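Local coordinates for protein secretory pathway GDP dissociation inhibitor (Saccharomyces cerevisiae, PDB 2BCG) that regulates the GDP/GTP cycle of the Rab GTPase Sec4 by inhibiting GDP dissociation, and extracts GDP-bound Ypt7 from vacuolar membranes, at residues I349-H354 and G360-I365; P381-L386 and E390-G395. One frame throughout, in Å; residues are numbered along the deposited sequence. Where two conformers were deposited one is given.

Both contacts reach the same mixed beta sheet but hold it in different ways. Contact 1 is largely buried and lies within the sheet, where two adjacent strands of a hairpin are tied by backbone hydrogen bonds and lined mainly with apolar side chains. Contact 2 is smaller and only partly buried: a short helix lying on the sheet meets an edge strand of the sheet within this chain, 391-402, through side chains alone, with a lysine laid over a phenylalanine ring. The two centres are about 13 Å apart. They adjoin where Ala364 CB of contact 1 packs 3.8 Å from Leu386 CD1 of contact 2, so the helical segment also rests on the hairpin.

Contact 1 of 2, residues I349-H354 and G360-I365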
loop_
_atom_site.group_PDB
_atom_site.type_symbol
_atom_site.label_atom_id
_atom_site.label_comp_id
_atom_site.label_asym_id
_atom_site.label_seq_id
_atom_site.Cartn_x
_atom_site.Cartn_y
_atom_site.Cartn_z
ATOM N N ILE A 349 -2.311 -8.334 -13.934
ATOM C CA ILE A 349 -1.350 -7.708 -14.834
ATOM C C ILE A 349 -1.319 -6.204 -14.594
ATOM O O ILE A 349 -2.368 -5.555 -14.558
ATOM C CB ILE A 349 -1.726 -8.006 -16.305
ATOM C CG1 ILE A 349 -1.562 -9.513 -16.585
ATOM C CG2 ILE A 349 -0.910 -7.186 -17.304
ATOM C CD1 ILE A 349 -2.831 -10.174 -17.119
ATOM N N VAL A 350 -0.104 -5.670 -14.400
ATOM C CA VAL A 350 0.128 -4.237 -14.239
ATOM C C VAL A 350 1.408 -3.938 -15.035
ATOM O O VAL A 350 2.120 -4.878 -15.460
ATOM C CB VAL A 350 0.223 -3.841 -12.726
ATOM C CG1 VAL A 350 -1.160 -3.889 -12.051
ATOM C CG2 VAL A 350 1.264 -4.750 -11.993
ATOM N N SER A 351 1.735 -2.674 -15.214
ATOM C CA SER A 351 2.839 -2.361 -16.090
ATOM C C SER A 351 3.477 -1.022 -15.707
ATOM O O SER A 351 3.270 -0.521 -14.614
ATOM C CB SER A 351 2.338 -2.390 -17.532
ATOM O OG SER A 351 1.381 -1.366 -17.751
ATOM N N ASP A 352 4.235 -0.448 -16.635
ATOM C CA ASP A 352 4.925 0.817 -16.368
ATOM C C ASP A 352 3.923 1.935 -16.016
ATOM O O ASP A 352 4.306 2.944 -15.388
ATOM C CB ASP A 352 6.020 1.196 -17.429
ATOM C CG ASP A 352 5.448 1.821 -18.719
ATOM O OD1 ASP A 352 6.191 1.837 -19.737
ATOM O OD2 ASP A 352 4.305 2.292 -18.734
ATOM N N ALA A 353 2.645 1.773 -16.403
ATOM C CA ALA A 353 1.607 2.778 -16.115
ATOM C C ALA A 353 1.362 2.963 -14.619
ATOM O O ALA A 353 0.804 3.973 -14.185
ATOM C CB ALA A 353 0.292 2.408 -16.807
ATOM N N HIS A 354 1.746 1.948 -13.844
ATOM C CA HIS A 354 1.554 1.950 -12.396
ATOM C C HIS A 354 2.910 2.062 -11.684
ATOM O O HIS A 354 2.951 1.905 -10.461
ATOM C CB HIS A 354 0.652 0.748 -11.917
ATOM C CG HIS A 354 -0.849 0.902 -12.153
ATOM N ND1 HIS A 354 -1.494 0.376 -13.255
ATOM C CD2 HIS A 354 -1.833 1.431 -11.377
ATOM C CE1 HIS A 354 -2.794 0.602 -13.170
ATOM N NE2 HIS A 354 -3.031 1.235 -12.032
ATOM N N GLY A 360 8.121 -0.409 -20.957
ATOM C CA GLY A 360 7.950 -1.457 -21.936
ATOM C C GLY A 360 7.692 -2.834 -21.350
ATOM O O GLY A 360 7.295 -3.767 -22.067
ATOM N N HIS A 361 7.925 -2.968 -20.050
ATOM C CA HIS A 361 7.653 -4.247 -19.407
ATOM C C HIS A 361 6.245 -4.340 -18.803
ATOM O O HIS A 361 5.554 -3.330 -18.569
ATOM C CB HIS A 361 8.725 -4.537 -18.344
ATOM C CG HIS A 361 10.117 -4.660 -18.917
ATOM N ND1 HIS A 361 10.594 -5.821 -19.498
ATOM C CD2 HIS A 361 11.130 -3.757 -19.011
ATOM C CE1 HIS A 361 11.832 -5.627 -19.931
ATOM N NE2 HIS A 361 12.181 -4.384 -19.648
ATOM N N TYR A 362 5.808 -5.589 -18.620
ATOM C CA TYR A 362 4.553 -5.894 -17.926
ATOM C C TYR A 362 4.886 -6.908 -16.877
ATOM O O TYR A 362 5.760 -7.751 -17.092
ATOM C CB TYR A 362 3.484 -6.440 -18.903
ATOM C CG TYR A 362 2.995 -5.396 -19.892
ATOM C CD1 TYR A 362 3.835 -4.921 -20.920
ATOM C CD2 TYR A 362 1.696 -4.887 -19.805
ATOM C CE1 TYR A 362 3.384 -3.951 -21.815
ATOM C CE2 TYR A 362 1.242 -3.927 -20.710
ATOM C CZ TYR A 362 2.104 -3.466 -21.698
ATOM O OH TYR A 362 1.679 -2.535 -22.604
ATOM N N LEU A 363 4.169 -6.821 -15.762
ATOM C CA LEU A 363 4.234 -7.836 -14.730
ATOM C C LEU A 363 2.914 -8.607 -14.799
ATOM O O LEU A 363 1.835 -8.030 -14.806
ATOM C CB LEU A 363 4.361 -7.200 -13.339
ATOM C CG LEU A 363 5.684 -6.455 -13.048
ATOM C CD1 LEU A 363 5.613 -5.707 -11.741
ATOM C CD2 LEU A 363 6.822 -7.466 -13.023
ATOM N N ALA A 364 3.012 -9.918 -14.835
ATOM C CA ALA A 364 1.816 -10.766 -14.863
ATOM C C ALA A 364 2.012 -11.774 -13.770
ATOM O O ALA A 364 2.929 -12.620 -13.841
ATOM C CB ALA A 364 1.677 -11.454 -16.205
ATOM N N ILE A 365 1.205 -11.654 -12.724
ATOM C CA ILE A 365 1.349 -12.557 -11.607
ATOM C C ILE A 365 0.183 -13.544 -11.615
ATOM O O ILE A 365 -0.982 -13.159 -11.548
ATOM C CB ILE A 365 1.387 -11.817 -10.276
ATOM C CG1 ILE A 365 2.492 -10.737 -10.305
ATOM C CG2 ILE A 365 1.631 -12.832 -9.165
ATOM C CD1 ILE A 365 2.682 -10.010 -8.949
#
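Val350 and Leu363 form a hydrogen-bonded pair of this antiparallel hairpin: Val350 N donates to Leu363 O at 3.1 Å, and Leu363 N returns a shorter bond of 2.8 Å to Val350 O. Their side chains lie together on one face of the sheet. Ile349, Ser351, Tyr362 and Ala364, from the two flanking non-hydrogen-bonded pairs, lie on the other.

Ile349 is worth tracing outward. Its CB passes 3.9 Å from Leu363 O. With CG1 beside the backbone N (chi1 -66°), that branch meets the methyl of Ala364, CG1 to CB 3.8 Å, while CG2, anti to that N, lies 3.8 Å from Leu363 O and also reaches the edge of the Tyr362 ring, 4.3 Å from CD2 in the conformer given. The tip, CD1, turns away from Ala364. Ser351 CB sits over a face of the same tyrosine conformer, 3.9 Å from the ring centroid in a CH-pi contact, and its OG is hydrogen-bonded to Asp328 O.

Beyond the paired strands, in the conformer given, Gly360 N bonds to Asp352 OD1 at 3.2 Å, a link less certain than the backbone pair. The backbone angles of Gly360 would jam a CB against the preceding carbonyl.

The hairpin is interior to the mixed sheet: Ile349 bonds through its backbone to Leu330 and packs on strand 330-334, while Tyr362 and Ala364 bond to strand 303-317.

Contact 2 of 2, residues P381-L386 and E390-G395; sequences PAFKLL and EEKFMG
Phe383, on the short helix 380-383, and Lys392, on strand 391-402, keep their backbones well apart, with CA atoms 9.9 Å from each other, so side chains must bridge the gap. They reach in from opposite directions. The lysine is fully extended beyond CG, and this straight reach brings its end over the middle of the phenylalanine ring. Lys392 CE lies 3.7 Å from the centroid of the Phe383 ring as a CH-pi contact, and Lys392 NZ is 3.8 Å from that centroid, a cation-pi interaction. Each is only 12° off the ring normal, so the CE-NZ bond of Lys392 lies nearly flat on the face, straddling the centre: Lys392 CE leans toward Phe383 CE1 and CD1, Lys392 NZ toward Phe383 CE2 and CD2. Lower down the chain, Lys392 CD still touches Phe383 CZ at 4.0 Å.

Met394, two residues on, comes in differently. Bent at both chi2 and chi3 (-75° and -74°), it brings its methyl CE to the ring edge, 4.0 Å from Phe383 CZ and near the ring plane. A leucine in place of Phe383 would probably leave the lysine ammonium without its aromatic face and open a gap beside the Met394 methyl.

Glu390 and Glu391 both face Ile316, a classic beta bulge. In the conformer given, Glu391 OE2 accepts a 3.1 Å bond from Lys392 N and also forms a salt bridge with Lys63.

Phe383 beds onto Ile366 of strand 362-369 and onto Ala313 and Cys315 of strand 303-317, the partner of strand 391-402; on the sheet's other side, Phe393 packs against helix 55-62.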
loop_
_atom_site.group_PDB
_atom_site.type_symbol
_atom_site.label_atom_id
_atom_site.label_comp_id
_atom_site.label_asym_id
_atom_site.label_seq_id
_atom_site.Cartn_x
_atom_site.Cartn_y
_atom_site.Cartn_z
ATOM N N PRO A 381 -2.011 -23.399 -18.540
ATOM C CA PRO A 381 -3.056 -22.691 -19.324
ATOM C C PRO A 381 -2.987 -21.171 -19.148
ATOM O O PRO A 381 -3.329 -20.423 -20.069
ATOM C CB PRO A 381 -4.367 -23.242 -18.763
ATOM C CG PRO A 381 -4.011 -24.537 -18.125
ATOM C CD PRO A 381 -2.609 -24.417 -17.636
ATOM N N ALA A 382 -2.555 -20.728 -17.978
ATOM C CA ALA A 382 -2.356 -19.288 -17.745
ATOM C C ALA A 382 -1.063 -18.774 -18.384
ATOM O O ALA A 382 -1.067 -17.733 -19.013
ATOM C CB ALA A 382 -2.363 -19.004 -16.275
ATOM N N PHE A 383 0.048 -19.509 -18.258
ATOM C CA PHE A 383 1.276 -19.081 -18.936
ATOM C C PHE A 383 1.014 -18.937 -20.430
ATOM O O PHE A 383 1.523 -18.000 -21.049
ATOM C CB PHE A 383 2.390 -20.110 -18.779
ATOM C CG PHE A 383 3.023 -20.152 -17.423
ATOM C CD1 PHE A 383 3.348 -19.011 -16.705
ATOM C CD2 PHE A 383 3.346 -21.395 -16.879
ATOM C CE1 PHE A 383 3.953 -19.122 -15.428
ATOM C CE2 PHE A 383 3.925 -21.497 -15.618
ATOM C CZ PHE A 383 4.217 -20.366 -14.890
ATOM N N LYS A 384 0.214 -19.852 -20.997
ATOM C CA LYS A 384 -0.063 -19.831 -22.448
ATOM C C LYS A 384 -0.776 -18.548 -22.902
ATOM O O LYS A 384 -0.702 -18.172 -24.084
ATOM C CB LYS A 384 -0.909 -21.023 -22.844
ATOM C CG LYS A 384 -0.120 -22.265 -23.136
ATOM C CD LYS A 384 -1.080 -23.429 -23.288
ATOM C CE LYS A 384 -0.524 -24.517 -24.180
ATOM N NZ LYS A 384 -0.971 -25.859 -23.699
ATOM N N LEU A 385 -1.496 -17.890 -21.987
ATOM C CA LEU A 385 -2.249 -16.675 -22.350
ATOM C C LEU A 385 -1.318 -15.479 -22.459
ATOM O O LEU A 385 -1.716 -14.440 -22.944
ATOM C CB LEU A 385 -3.307 -16.369 -21.303
ATOM C CG LEU A 385 -4.432 -17.392 -21.152
ATOM C CD1 LEU A 385 -5.315 -17.083 -19.944
ATOM C CD2 LEU A 385 -5.283 -17.402 -22.432
ATOM N N LEU A 386 -0.088 -15.600 -21.971
ATOM C CA LEU A 386 0.758 -14.403 -21.845
ATOM C C LEU A 386 1.647 -14.070 -23.013
ATOM O O LEU A 386 2.237 -13.001 -23.029
ATOM C CB LEU A 386 1.667 -14.512 -20.614
ATOM C CG LEU A 386 0.922 -14.747 -19.296
ATOM C CD1 LEU A 386 1.918 -14.756 -18.136
ATOM C CD2 LEU A 386 -0.154 -13.691 -19.018
ATOM N N GLU A 390 9.764 -13.321 -20.479
ATOM C CA GLU A 390 11.191 -13.030 -20.325
ATOM C C GLU A 390 11.801 -13.757 -19.149
ATOM O O GLU A 390 12.895 -14.320 -19.257
ATOM C CB GLU A 390 11.424 -11.533 -20.195
ATOM C CG GLU A 390 12.874 -11.135 -20.128
ATOM C CD GLU A 390 13.092 -9.710 -20.566
ATOM O OE1 GLU A 390 12.169 -8.887 -20.377
ATOM O OE2 GLU A 390 14.182 -9.403 -21.100
ATOM N N GLU A 391 11.109 -13.682 -18.008
ATOM C CA GLU A 391 11.575 -14.357 -16.784
ATOM C C GLU A 391 10.380 -14.717 -15.940
ATOM O O GLU A 391 9.348 -14.032 -15.961
ATOM C CB GLU A 391 12.495 -13.406 -16.020
ATOM C CG GLU A 391 13.315 -14.020 -14.917
ATOM C CD GLU A 391 14.132 -15.192 -15.391
ATOM O OE1 GLU A 391 15.314 -14.965 -15.710
ATOM O OE2 GLU A 391 13.579 -16.320 -15.477
ATOM N N LYS A 392 10.538 -15.795 -15.196
ATOM C CA LYS A 392 9.529 -16.259 -14.243
ATOM C C LYS A 392 10.201 -16.355 -12.870
ATOM O O LYS A 392 11.340 -16.882 -12.762
ATOM C CB LYS A 392 9.068 -17.677 -14.603
ATOM C CG LYS A 392 8.277 -17.843 -15.854
ATOM C CD LYS A 392 7.933 -19.316 -16.019
ATOM C CE LYS A 392 7.130 -19.522 -17.278
ATOM N NZ LYS A 392 7.088 -20.977 -17.658
ATOM N N PHE A 393 9.492 -15.905 -11.835
ATOM C CA PHE A 393 9.940 -16.066 -10.447
ATOM C C PHE A 393 8.831 -16.786 -9.693
ATOM O O PHE A 393 7.738 -16.231 -9.515
ATOM C CB PHE A 393 10.233 -14.710 -9.829
ATOM C CG PHE A 393 11.240 -13.893 -10.610
ATOM C CD1 PHE A 393 12.607 -13.923 -10.290
ATOM C CD2 PHE A 393 10.829 -13.096 -11.680
ATOM C CE1 PHE A 393 13.555 -13.161 -11.037
ATOM C CE2 PHE A 393 11.778 -12.343 -12.406
ATOM C CZ PHE A 393 13.127 -12.394 -12.076
ATOM N N MET A 394 9.102 -18.019 -9.276
ATOM C CA MET A 394 8.047 -18.885 -8.784
ATOM C C MET A 394 8.185 -19.067 -7.289
ATOM O O MET A 394 9.279 -19.352 -6.787
ATOM C CB MET A 394 8.160 -20.294 -9.383
ATOM C CG MET A 394 8.468 -20.420 -10.874
ATOM S SD MET A 394 6.965 -20.017 -11.711
ATOM C CE MET A 394 5.994 -21.474 -11.427
ATOM N N GLY A 395 7.060 -18.935 -6.603
ATOM C CA GLY A 395 7.021 -19.107 -5.146
ATOM C C GLY A 395 5.763 -19.857 -4.772
ATOM O O GLY A 395 4.735 -19.799 -5.484
#